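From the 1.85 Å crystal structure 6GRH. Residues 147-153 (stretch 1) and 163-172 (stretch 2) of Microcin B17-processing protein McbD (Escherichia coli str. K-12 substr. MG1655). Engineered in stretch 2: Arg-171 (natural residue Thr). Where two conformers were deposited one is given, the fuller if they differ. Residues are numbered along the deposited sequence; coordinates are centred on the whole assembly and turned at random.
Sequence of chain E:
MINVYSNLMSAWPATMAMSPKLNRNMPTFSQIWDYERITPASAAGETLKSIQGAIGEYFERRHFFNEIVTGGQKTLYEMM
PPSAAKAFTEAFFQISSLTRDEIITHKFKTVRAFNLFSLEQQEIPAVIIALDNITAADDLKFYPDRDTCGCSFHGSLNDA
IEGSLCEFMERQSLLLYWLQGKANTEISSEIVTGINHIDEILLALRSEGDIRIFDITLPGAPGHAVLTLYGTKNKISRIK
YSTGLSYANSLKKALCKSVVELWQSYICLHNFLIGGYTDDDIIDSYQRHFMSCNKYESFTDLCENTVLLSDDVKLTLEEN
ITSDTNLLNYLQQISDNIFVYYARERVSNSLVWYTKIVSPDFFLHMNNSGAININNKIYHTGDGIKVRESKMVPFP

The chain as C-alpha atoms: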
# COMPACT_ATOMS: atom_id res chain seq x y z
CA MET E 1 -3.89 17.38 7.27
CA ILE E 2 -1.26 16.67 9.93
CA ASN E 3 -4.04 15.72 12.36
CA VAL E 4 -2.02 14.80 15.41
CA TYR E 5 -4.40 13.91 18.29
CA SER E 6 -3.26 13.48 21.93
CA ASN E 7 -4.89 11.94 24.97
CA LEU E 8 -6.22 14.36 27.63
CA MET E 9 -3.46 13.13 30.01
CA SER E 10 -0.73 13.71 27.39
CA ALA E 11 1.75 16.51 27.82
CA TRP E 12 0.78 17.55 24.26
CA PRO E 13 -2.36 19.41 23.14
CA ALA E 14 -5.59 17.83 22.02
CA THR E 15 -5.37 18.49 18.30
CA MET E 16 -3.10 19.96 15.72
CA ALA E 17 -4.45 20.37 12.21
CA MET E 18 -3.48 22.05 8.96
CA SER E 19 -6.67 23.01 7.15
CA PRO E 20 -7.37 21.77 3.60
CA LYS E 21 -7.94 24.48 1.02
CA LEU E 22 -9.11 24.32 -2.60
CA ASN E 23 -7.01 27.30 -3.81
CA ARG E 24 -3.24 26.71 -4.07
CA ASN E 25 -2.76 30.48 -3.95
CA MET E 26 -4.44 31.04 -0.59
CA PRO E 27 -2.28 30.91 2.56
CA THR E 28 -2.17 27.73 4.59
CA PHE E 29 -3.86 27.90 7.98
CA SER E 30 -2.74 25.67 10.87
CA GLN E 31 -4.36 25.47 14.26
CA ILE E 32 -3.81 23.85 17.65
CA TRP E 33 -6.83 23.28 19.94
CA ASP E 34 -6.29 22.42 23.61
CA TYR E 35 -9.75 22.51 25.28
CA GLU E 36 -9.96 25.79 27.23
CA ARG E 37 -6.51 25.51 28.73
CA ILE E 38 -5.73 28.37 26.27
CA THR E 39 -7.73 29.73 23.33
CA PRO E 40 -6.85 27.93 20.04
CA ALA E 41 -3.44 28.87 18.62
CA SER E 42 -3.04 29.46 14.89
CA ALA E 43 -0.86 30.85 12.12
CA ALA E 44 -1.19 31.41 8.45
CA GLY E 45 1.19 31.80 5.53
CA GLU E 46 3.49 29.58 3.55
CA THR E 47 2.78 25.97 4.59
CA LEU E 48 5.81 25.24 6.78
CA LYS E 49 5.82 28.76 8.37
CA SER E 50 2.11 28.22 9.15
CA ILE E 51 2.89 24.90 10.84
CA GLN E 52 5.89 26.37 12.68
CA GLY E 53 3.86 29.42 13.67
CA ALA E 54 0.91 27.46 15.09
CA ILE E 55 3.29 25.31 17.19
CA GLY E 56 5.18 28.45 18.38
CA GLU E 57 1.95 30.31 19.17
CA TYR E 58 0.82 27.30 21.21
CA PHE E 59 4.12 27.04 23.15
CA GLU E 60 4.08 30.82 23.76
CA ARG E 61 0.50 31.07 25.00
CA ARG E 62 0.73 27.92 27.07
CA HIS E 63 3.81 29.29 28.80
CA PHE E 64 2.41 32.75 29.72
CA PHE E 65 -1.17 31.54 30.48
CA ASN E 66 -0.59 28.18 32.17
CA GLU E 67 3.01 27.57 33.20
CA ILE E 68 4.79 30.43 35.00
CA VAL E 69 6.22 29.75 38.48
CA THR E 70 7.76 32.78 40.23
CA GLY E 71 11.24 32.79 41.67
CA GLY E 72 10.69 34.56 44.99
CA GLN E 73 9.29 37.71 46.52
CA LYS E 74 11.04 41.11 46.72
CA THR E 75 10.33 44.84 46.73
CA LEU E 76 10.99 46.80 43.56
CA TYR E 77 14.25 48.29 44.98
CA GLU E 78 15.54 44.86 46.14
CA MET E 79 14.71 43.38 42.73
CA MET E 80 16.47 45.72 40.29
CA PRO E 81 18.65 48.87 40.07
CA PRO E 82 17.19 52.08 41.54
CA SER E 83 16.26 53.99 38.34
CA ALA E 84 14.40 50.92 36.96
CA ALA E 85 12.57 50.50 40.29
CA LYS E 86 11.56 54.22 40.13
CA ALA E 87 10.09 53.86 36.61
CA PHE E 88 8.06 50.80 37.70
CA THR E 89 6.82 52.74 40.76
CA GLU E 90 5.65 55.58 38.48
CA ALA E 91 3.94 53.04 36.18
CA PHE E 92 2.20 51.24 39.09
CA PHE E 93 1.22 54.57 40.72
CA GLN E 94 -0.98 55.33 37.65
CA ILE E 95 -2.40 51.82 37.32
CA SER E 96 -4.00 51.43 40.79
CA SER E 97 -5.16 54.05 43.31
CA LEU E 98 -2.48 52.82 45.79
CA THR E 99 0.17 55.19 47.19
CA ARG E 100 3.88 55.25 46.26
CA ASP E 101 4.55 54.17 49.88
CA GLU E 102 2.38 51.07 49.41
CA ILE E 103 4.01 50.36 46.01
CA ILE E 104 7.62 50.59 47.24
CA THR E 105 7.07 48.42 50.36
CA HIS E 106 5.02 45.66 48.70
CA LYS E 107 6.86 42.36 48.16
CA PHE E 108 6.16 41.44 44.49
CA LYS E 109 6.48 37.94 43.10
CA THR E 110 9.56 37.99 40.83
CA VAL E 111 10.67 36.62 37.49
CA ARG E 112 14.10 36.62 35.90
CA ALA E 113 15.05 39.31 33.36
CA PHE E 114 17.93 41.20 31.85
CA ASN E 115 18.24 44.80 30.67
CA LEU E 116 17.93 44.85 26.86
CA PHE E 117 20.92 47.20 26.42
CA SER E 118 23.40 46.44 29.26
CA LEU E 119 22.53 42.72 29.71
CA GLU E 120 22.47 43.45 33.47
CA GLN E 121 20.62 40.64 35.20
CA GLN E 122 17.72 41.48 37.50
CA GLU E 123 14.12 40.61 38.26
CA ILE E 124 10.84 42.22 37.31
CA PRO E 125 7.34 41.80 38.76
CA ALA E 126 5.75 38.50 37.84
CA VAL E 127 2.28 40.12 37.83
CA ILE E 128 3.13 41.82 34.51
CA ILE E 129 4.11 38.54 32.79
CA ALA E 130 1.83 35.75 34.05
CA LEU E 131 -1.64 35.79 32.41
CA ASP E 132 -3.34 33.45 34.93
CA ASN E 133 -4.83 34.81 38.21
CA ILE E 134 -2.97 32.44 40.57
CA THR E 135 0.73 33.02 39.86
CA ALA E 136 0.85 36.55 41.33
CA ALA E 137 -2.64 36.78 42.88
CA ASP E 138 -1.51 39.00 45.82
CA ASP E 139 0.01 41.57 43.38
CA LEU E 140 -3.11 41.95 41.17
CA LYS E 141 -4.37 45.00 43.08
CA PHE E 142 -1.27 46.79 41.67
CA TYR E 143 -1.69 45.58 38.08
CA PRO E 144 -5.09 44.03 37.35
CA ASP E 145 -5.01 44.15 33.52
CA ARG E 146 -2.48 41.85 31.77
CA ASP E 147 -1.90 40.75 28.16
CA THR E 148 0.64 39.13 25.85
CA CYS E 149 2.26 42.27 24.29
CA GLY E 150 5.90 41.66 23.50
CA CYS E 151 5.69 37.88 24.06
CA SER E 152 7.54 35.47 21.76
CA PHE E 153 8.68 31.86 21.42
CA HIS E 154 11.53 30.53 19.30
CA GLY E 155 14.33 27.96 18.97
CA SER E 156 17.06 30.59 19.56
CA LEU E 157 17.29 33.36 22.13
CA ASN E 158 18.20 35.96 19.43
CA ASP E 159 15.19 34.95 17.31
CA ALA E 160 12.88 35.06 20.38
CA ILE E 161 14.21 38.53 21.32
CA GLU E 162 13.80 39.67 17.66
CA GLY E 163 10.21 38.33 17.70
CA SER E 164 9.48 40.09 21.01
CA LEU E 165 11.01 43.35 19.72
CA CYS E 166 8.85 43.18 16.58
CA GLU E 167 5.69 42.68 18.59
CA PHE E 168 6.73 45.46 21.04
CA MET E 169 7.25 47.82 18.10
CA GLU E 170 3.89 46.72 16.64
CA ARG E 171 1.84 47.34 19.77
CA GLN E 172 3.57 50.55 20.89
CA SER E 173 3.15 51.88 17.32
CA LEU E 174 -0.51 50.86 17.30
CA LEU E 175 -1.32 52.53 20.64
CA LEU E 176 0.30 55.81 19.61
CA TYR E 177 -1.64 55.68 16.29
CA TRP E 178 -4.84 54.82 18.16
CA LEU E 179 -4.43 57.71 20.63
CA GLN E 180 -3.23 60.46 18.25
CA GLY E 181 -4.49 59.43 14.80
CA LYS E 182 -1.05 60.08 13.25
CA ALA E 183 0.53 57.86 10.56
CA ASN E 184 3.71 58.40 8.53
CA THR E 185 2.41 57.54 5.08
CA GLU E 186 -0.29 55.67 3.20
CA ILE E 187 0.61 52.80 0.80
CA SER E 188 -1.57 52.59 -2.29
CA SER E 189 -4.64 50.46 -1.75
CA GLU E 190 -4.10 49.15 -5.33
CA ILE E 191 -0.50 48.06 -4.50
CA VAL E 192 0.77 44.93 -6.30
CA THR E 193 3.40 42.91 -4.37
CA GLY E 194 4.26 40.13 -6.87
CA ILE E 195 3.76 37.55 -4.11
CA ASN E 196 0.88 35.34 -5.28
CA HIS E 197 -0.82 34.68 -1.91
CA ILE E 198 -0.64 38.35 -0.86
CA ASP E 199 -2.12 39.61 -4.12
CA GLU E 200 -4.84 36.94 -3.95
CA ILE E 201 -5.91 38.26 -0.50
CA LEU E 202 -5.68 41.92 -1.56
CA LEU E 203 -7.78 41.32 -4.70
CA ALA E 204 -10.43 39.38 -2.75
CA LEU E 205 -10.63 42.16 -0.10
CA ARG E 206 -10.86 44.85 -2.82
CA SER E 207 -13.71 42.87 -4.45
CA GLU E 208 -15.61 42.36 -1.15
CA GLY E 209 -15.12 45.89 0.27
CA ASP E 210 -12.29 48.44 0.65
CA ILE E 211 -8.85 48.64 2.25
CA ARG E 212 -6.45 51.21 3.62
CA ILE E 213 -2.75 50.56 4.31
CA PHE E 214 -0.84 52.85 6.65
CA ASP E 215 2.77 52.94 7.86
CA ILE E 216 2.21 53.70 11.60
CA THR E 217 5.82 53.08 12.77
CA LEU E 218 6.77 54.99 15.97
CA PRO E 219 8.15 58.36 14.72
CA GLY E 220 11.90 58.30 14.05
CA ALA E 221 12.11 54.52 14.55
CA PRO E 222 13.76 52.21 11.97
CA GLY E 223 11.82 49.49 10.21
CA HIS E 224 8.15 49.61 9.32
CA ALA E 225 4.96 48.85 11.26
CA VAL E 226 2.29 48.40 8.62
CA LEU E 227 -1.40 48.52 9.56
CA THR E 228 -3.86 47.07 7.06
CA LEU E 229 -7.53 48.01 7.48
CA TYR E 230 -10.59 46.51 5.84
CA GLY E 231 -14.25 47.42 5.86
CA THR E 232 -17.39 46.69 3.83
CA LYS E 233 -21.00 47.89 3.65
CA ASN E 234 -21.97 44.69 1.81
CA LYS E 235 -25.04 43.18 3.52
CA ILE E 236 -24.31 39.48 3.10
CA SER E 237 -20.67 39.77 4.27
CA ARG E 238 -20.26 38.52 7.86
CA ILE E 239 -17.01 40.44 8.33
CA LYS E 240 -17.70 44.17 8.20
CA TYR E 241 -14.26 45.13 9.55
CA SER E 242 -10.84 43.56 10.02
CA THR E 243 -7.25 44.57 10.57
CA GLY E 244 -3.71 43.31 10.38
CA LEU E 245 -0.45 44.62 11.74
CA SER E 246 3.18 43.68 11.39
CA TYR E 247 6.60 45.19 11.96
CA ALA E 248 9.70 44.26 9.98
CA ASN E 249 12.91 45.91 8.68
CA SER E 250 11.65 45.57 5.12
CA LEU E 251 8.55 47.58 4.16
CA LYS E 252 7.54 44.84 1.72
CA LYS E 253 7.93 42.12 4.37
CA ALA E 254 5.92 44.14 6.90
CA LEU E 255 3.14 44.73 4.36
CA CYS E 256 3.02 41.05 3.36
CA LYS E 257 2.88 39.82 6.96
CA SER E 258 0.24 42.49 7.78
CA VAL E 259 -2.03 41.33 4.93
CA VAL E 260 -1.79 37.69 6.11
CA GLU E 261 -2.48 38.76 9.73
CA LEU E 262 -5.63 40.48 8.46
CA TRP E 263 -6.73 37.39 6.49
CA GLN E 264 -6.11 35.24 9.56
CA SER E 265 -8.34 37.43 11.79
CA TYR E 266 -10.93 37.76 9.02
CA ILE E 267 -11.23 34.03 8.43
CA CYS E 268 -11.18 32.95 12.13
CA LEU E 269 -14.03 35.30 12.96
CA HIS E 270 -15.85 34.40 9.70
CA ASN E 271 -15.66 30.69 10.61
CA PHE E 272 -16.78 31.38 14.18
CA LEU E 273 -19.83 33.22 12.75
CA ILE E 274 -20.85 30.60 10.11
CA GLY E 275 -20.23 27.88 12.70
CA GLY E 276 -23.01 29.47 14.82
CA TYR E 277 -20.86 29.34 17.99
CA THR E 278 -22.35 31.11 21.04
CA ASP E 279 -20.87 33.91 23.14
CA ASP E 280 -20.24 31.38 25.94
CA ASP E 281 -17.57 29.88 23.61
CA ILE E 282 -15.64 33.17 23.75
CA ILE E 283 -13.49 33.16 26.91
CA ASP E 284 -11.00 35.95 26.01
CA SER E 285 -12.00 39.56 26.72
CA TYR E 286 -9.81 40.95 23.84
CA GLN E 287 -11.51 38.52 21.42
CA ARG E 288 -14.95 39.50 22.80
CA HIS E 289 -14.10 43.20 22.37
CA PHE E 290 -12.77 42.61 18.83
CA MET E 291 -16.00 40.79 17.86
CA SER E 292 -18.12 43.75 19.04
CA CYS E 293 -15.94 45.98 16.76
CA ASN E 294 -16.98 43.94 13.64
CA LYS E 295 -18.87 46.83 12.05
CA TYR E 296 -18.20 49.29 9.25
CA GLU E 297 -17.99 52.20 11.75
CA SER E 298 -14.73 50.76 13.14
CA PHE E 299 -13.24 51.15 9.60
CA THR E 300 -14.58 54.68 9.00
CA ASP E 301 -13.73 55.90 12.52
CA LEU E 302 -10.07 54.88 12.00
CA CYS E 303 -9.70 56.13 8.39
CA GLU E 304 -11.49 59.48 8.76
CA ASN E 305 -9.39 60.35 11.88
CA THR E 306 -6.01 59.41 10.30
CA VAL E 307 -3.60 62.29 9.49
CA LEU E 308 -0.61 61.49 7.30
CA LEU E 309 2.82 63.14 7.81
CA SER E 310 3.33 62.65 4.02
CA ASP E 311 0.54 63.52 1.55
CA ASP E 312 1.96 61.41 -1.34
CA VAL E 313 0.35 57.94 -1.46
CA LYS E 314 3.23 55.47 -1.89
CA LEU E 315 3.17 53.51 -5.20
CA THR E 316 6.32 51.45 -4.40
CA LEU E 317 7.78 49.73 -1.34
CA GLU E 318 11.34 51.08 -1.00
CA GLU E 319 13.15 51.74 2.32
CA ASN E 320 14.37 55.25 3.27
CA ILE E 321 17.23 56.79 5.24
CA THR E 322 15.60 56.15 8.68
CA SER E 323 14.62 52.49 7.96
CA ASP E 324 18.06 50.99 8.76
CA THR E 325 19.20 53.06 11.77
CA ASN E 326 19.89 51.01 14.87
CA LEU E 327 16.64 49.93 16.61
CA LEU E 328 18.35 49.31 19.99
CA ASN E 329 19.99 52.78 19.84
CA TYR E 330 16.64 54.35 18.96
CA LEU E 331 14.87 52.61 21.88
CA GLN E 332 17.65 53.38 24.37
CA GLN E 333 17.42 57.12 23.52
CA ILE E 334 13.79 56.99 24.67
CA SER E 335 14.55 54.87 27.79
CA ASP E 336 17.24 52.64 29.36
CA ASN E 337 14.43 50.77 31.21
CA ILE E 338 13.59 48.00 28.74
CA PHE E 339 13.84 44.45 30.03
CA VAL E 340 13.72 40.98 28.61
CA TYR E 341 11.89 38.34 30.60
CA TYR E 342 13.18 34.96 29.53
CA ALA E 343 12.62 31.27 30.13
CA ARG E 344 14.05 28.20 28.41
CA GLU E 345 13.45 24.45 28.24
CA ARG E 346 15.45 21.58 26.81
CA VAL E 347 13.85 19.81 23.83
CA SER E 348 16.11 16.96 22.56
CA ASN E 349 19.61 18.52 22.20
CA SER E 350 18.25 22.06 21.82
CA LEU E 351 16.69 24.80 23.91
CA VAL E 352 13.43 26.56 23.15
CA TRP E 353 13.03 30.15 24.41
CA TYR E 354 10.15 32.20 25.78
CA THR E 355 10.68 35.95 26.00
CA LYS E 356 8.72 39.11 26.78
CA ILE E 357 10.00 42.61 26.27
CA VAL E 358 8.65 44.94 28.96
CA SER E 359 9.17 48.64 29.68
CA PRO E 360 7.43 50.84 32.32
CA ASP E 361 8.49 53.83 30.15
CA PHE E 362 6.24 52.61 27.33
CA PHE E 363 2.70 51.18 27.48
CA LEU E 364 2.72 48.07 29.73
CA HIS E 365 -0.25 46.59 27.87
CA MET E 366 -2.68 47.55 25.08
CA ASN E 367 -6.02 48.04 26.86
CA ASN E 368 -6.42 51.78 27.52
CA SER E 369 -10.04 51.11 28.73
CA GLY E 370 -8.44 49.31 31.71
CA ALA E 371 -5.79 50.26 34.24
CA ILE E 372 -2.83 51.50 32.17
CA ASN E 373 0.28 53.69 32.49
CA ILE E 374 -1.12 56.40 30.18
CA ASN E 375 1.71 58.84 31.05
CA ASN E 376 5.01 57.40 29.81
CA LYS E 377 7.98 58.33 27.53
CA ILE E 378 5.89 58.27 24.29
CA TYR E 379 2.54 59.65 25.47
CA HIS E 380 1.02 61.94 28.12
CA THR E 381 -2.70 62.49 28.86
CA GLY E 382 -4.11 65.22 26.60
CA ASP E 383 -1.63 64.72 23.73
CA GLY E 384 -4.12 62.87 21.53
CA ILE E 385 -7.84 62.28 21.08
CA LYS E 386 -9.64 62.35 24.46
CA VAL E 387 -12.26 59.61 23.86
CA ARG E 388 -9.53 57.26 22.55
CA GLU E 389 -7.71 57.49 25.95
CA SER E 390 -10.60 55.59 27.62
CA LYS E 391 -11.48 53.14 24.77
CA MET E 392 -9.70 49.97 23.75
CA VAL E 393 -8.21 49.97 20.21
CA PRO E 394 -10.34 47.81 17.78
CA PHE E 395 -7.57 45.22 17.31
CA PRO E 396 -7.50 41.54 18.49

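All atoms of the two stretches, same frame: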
# COMPACT_ATOMS: atom_id res chain seq x y z
N ASP E 147 -1.77 41.32 29.51
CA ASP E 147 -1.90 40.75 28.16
C ASP E 147 -0.56 40.27 27.65
O ASP E 147 0.44 40.35 28.37
CB ASP E 147 -2.60 41.72 27.20
CG ASP E 147 -1.75 42.94 26.81
OD1 ASP E 147 -0.50 42.90 26.91
OD2 ASP E 147 -2.38 43.93 26.40
N THR E 148 -0.54 39.79 26.40
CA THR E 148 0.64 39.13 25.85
C THR E 148 1.52 40.03 24.97
O THR E 148 2.30 39.50 24.18
CB THR E 148 0.22 37.91 25.00
OG1 THR E 148 -0.61 38.35 23.92
CG2 THR E 148 -0.49 36.89 25.81
N CYS E 149 1.40 41.35 25.08
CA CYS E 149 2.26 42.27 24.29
C CYS E 149 3.73 41.99 24.54
O CYS E 149 4.16 41.84 25.68
CB CYS E 149 2.01 43.73 24.64
SG CYS E 149 0.41 44.30 24.05
N GLY E 150 4.48 41.91 23.44
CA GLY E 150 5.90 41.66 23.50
C GLY E 150 6.34 40.23 23.74
O GLY E 150 7.52 39.98 23.88
N CYS E 151 5.40 39.29 23.78
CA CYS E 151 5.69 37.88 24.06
C CYS E 151 6.10 37.17 22.79
O CYS E 151 5.55 37.44 21.72
CB CYS E 151 4.48 37.16 24.63
SG CYS E 151 4.04 37.64 26.32
N SER E 152 7.07 36.26 22.90
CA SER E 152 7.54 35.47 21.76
C SER E 152 8.09 34.13 22.20
O SER E 152 8.45 33.94 23.37
CB SER E 152 8.59 36.24 20.95
OG SER E 152 8.59 35.81 19.60
N PHE E 153 8.13 33.20 21.24
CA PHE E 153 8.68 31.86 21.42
C PHE E 153 9.53 31.54 20.22
O PHE E 153 9.10 31.78 19.08
CB PHE E 153 7.56 30.83 21.55
CG PHE E 153 8.03 29.41 21.51
CD1 PHE E 153 8.48 28.79 22.67
CD2 PHE E 153 8.06 28.70 20.32
CE1 PHE E 153 8.91 27.49 22.64
CE2 PHE E 153 8.50 27.38 20.29
CZ PHE E 153 8.91 26.77 21.45
N GLY E 163 11.66 38.46 17.76
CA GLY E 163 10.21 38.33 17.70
C GLY E 163 9.50 39.21 18.73
O GLY E 163 8.49 39.84 18.43
N SER E 164 10.03 39.24 19.96
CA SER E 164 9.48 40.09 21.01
C SER E 164 9.62 41.58 20.66
O SER E 164 8.68 42.34 20.82
CB SER E 164 10.15 39.79 22.35
OG SER E 164 9.62 38.59 22.88
N LEU E 165 10.79 41.97 20.17
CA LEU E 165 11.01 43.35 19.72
C LEU E 165 10.03 43.79 18.63
O LEU E 165 9.56 44.93 18.66
CB LEU E 165 12.42 43.53 19.16
CG LEU E 165 13.53 43.86 20.13
CD1 LEU E 165 14.87 43.82 19.38
CD2 LEU E 165 13.32 45.23 20.76
N CYS E 166 9.78 42.90 17.66
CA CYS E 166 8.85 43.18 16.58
C CYS E 166 7.44 43.40 17.12
O CYS E 166 6.80 44.40 16.81
CB CYS E 166 8.88 42.09 15.50
SG CYS E 166 10.39 42.15 14.49
N GLU E 167 7.00 42.52 17.99
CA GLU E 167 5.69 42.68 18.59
C GLU E 167 5.60 43.95 19.45
O GLU E 167 4.59 44.63 19.40
CB GLU E 167 5.30 41.47 19.44
CG GLU E 167 3.82 41.50 19.76
CD GLU E 167 3.32 40.13 20.13
OE1 GLU E 167 3.22 39.28 19.21
OE2 GLU E 167 3.06 39.92 21.34
N PHE E 168 6.64 44.23 20.23
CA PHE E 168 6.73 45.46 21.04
C PHE E 168 6.58 46.69 20.16
O PHE E 168 5.79 47.58 20.45
CB PHE E 168 8.07 45.50 21.79
CG PHE E 168 8.28 46.71 22.66
CD1 PHE E 168 7.74 46.77 23.95
CD2 PHE E 168 9.05 47.78 22.22
CE1 PHE E 168 7.96 47.86 24.76
CE2 PHE E 168 9.27 48.89 23.03
CZ PHE E 168 8.73 48.92 24.32
N MET E 169 7.36 46.74 19.08
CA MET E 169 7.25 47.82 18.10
C MET E 169 5.84 47.91 17.55
O MET E 169 5.28 49.00 17.46
CB MET E 169 8.25 47.63 16.96
CG MET E 169 9.58 48.29 17.23
SD MET E 169 9.29 50.04 17.53
CE MET E 169 10.29 50.24 18.99
N GLU E 170 5.26 46.77 17.20
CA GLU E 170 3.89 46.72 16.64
C GLU E 170 2.86 47.38 17.56
O GLU E 170 2.11 48.26 17.16
CB GLU E 170 3.43 45.27 16.39
CG GLU E 170 3.99 44.68 15.11
CD GLU E 170 3.97 43.17 15.04
OE1 GLU E 170 3.23 42.52 15.81
OE2 GLU E 170 4.71 42.62 14.21
N ARG E 171 2.85 46.93 18.81
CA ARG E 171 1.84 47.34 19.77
C ARG E 171 2.04 48.77 20.25
O ARG E 171 1.07 49.53 20.33
CB ARG E 171 1.78 46.35 20.96
CG ARG E 171 1.58 44.88 20.56
CD ARG E 171 0.25 44.65 19.86
NE ARG E 171 0.13 43.29 19.35
CZ ARG E 171 -0.27 42.22 20.04
NH1 ARG E 171 -0.59 42.29 21.34
NH2 ARG E 171 -0.34 41.04 19.42
N GLN E 172 3.29 49.17 20.50
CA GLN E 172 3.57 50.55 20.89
C GLN E 172 3.20 51.49 19.75
O GLN E 172 2.55 52.53 19.99
CB GLN E 172 5.01 50.77 21.33
CG GLN E 172 5.45 49.93 22.52
CD GLN E 172 4.66 50.18 23.78
OE1 GLN E 172 4.29 51.33 24.09
NE2 GLN E 172 4.42 49.11 24.54
O HOH W 1 5.57 36.86 18.85

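Residues 163-172 form one segment of a longer helix, with the regular i to i+4 backbone hydrogen bonds running from Glu-167 N to Gly-163 O through to Gln-172 N to Phe-168 O. Residues 147-153 approach it as a loop that tightens into a type II β turn, Thr-148 to Cys-151, and then leaves as a strand from Cys-151 onward. The turn is closed by the hydrogen bond from Cys-151 N to Thr-148 O (3.1 Å). The strand runs roughly antiparallel to the helix, at 152° between their N-to-C directions, and the two axes come within 6.9 Å. The backbones are nearest at the turn, where the CA atoms of Gly-150 and Phe-168 are 4.6 Å apart.

Gly-150 occupies the third position of the turn with phi/psi of 79/5, a positive phi that favours glycine. It is buried and loses more surface to the other stretch than any other residue of the contact; its CA lies 4.2 Å from Phe-168 N. Its carbonyl accepts the shortest polar contact of the interface, a hydrogen bond from Ser-164 OG to Gly-150 O at 2.7 Å. With chi1 in the m well, the small serine side chain places its hydroxyl against the end of the turn and the start of the strand that leaves it, where Ser-164 OG also packs 3.2 Å from Ser-152 CB. One helical turn later, Glu-167 points toward the turn and extends through t rotamers at chi1 and chi2. Its OE2 receives a weak hydrogen bond from Cys-151 N (3.4 Å) and lies 3.2 Å from Gly-150 N. The same oxygen is 3.0 Å from Thr-148 O, but both atoms are acceptors, so this is proximity rather than a bond.

Arg-171, an engineered residue, lies a further turn along the helix and also points toward the loop. Its guanidinium meets Cys-149 at the edge, near its plane, and Arg-171 NH1 donates a weak hydrogen bond to Cys-149 SG (3.5 Å). Within the helix, Arg-171 NH2 and Glu-167 OE1 form a long salt bridge at 4.0 Å; because the oxygen lies well out of the guanidinium plane, the link is one of charge alone. On the loop side, Asp-147 OD1 accepts a well-directed hydrogen bond from Cys-149 N (3.1 Å), bracing the backbone at the entrance to the turn.

At the other end of the contact, Ser-152 points toward the helix and faces Gly-163, with Ser-152 OG 3.5 Å from Gly-163 CA. The absence of a side chain on Gly-163 matters here: an ideal CB would point toward the strand and fall 2.3 Å from Ser-152 OG, a clash. A water links the stretches: its oxygen lies 2.9 Å from Cys-151 O, 3.3 Å from Ser-152 OG and 3.4 Å from Glu-167 OE1, the last a weak bond; with two hydrogens for three acceptors, it must share or alternate among them. The neighbouring Cys-151 and Phe-153 side chains are buried and point away from the helix, consistent with the alternation of a strand. The contact is compact, burying 378 Å² in total.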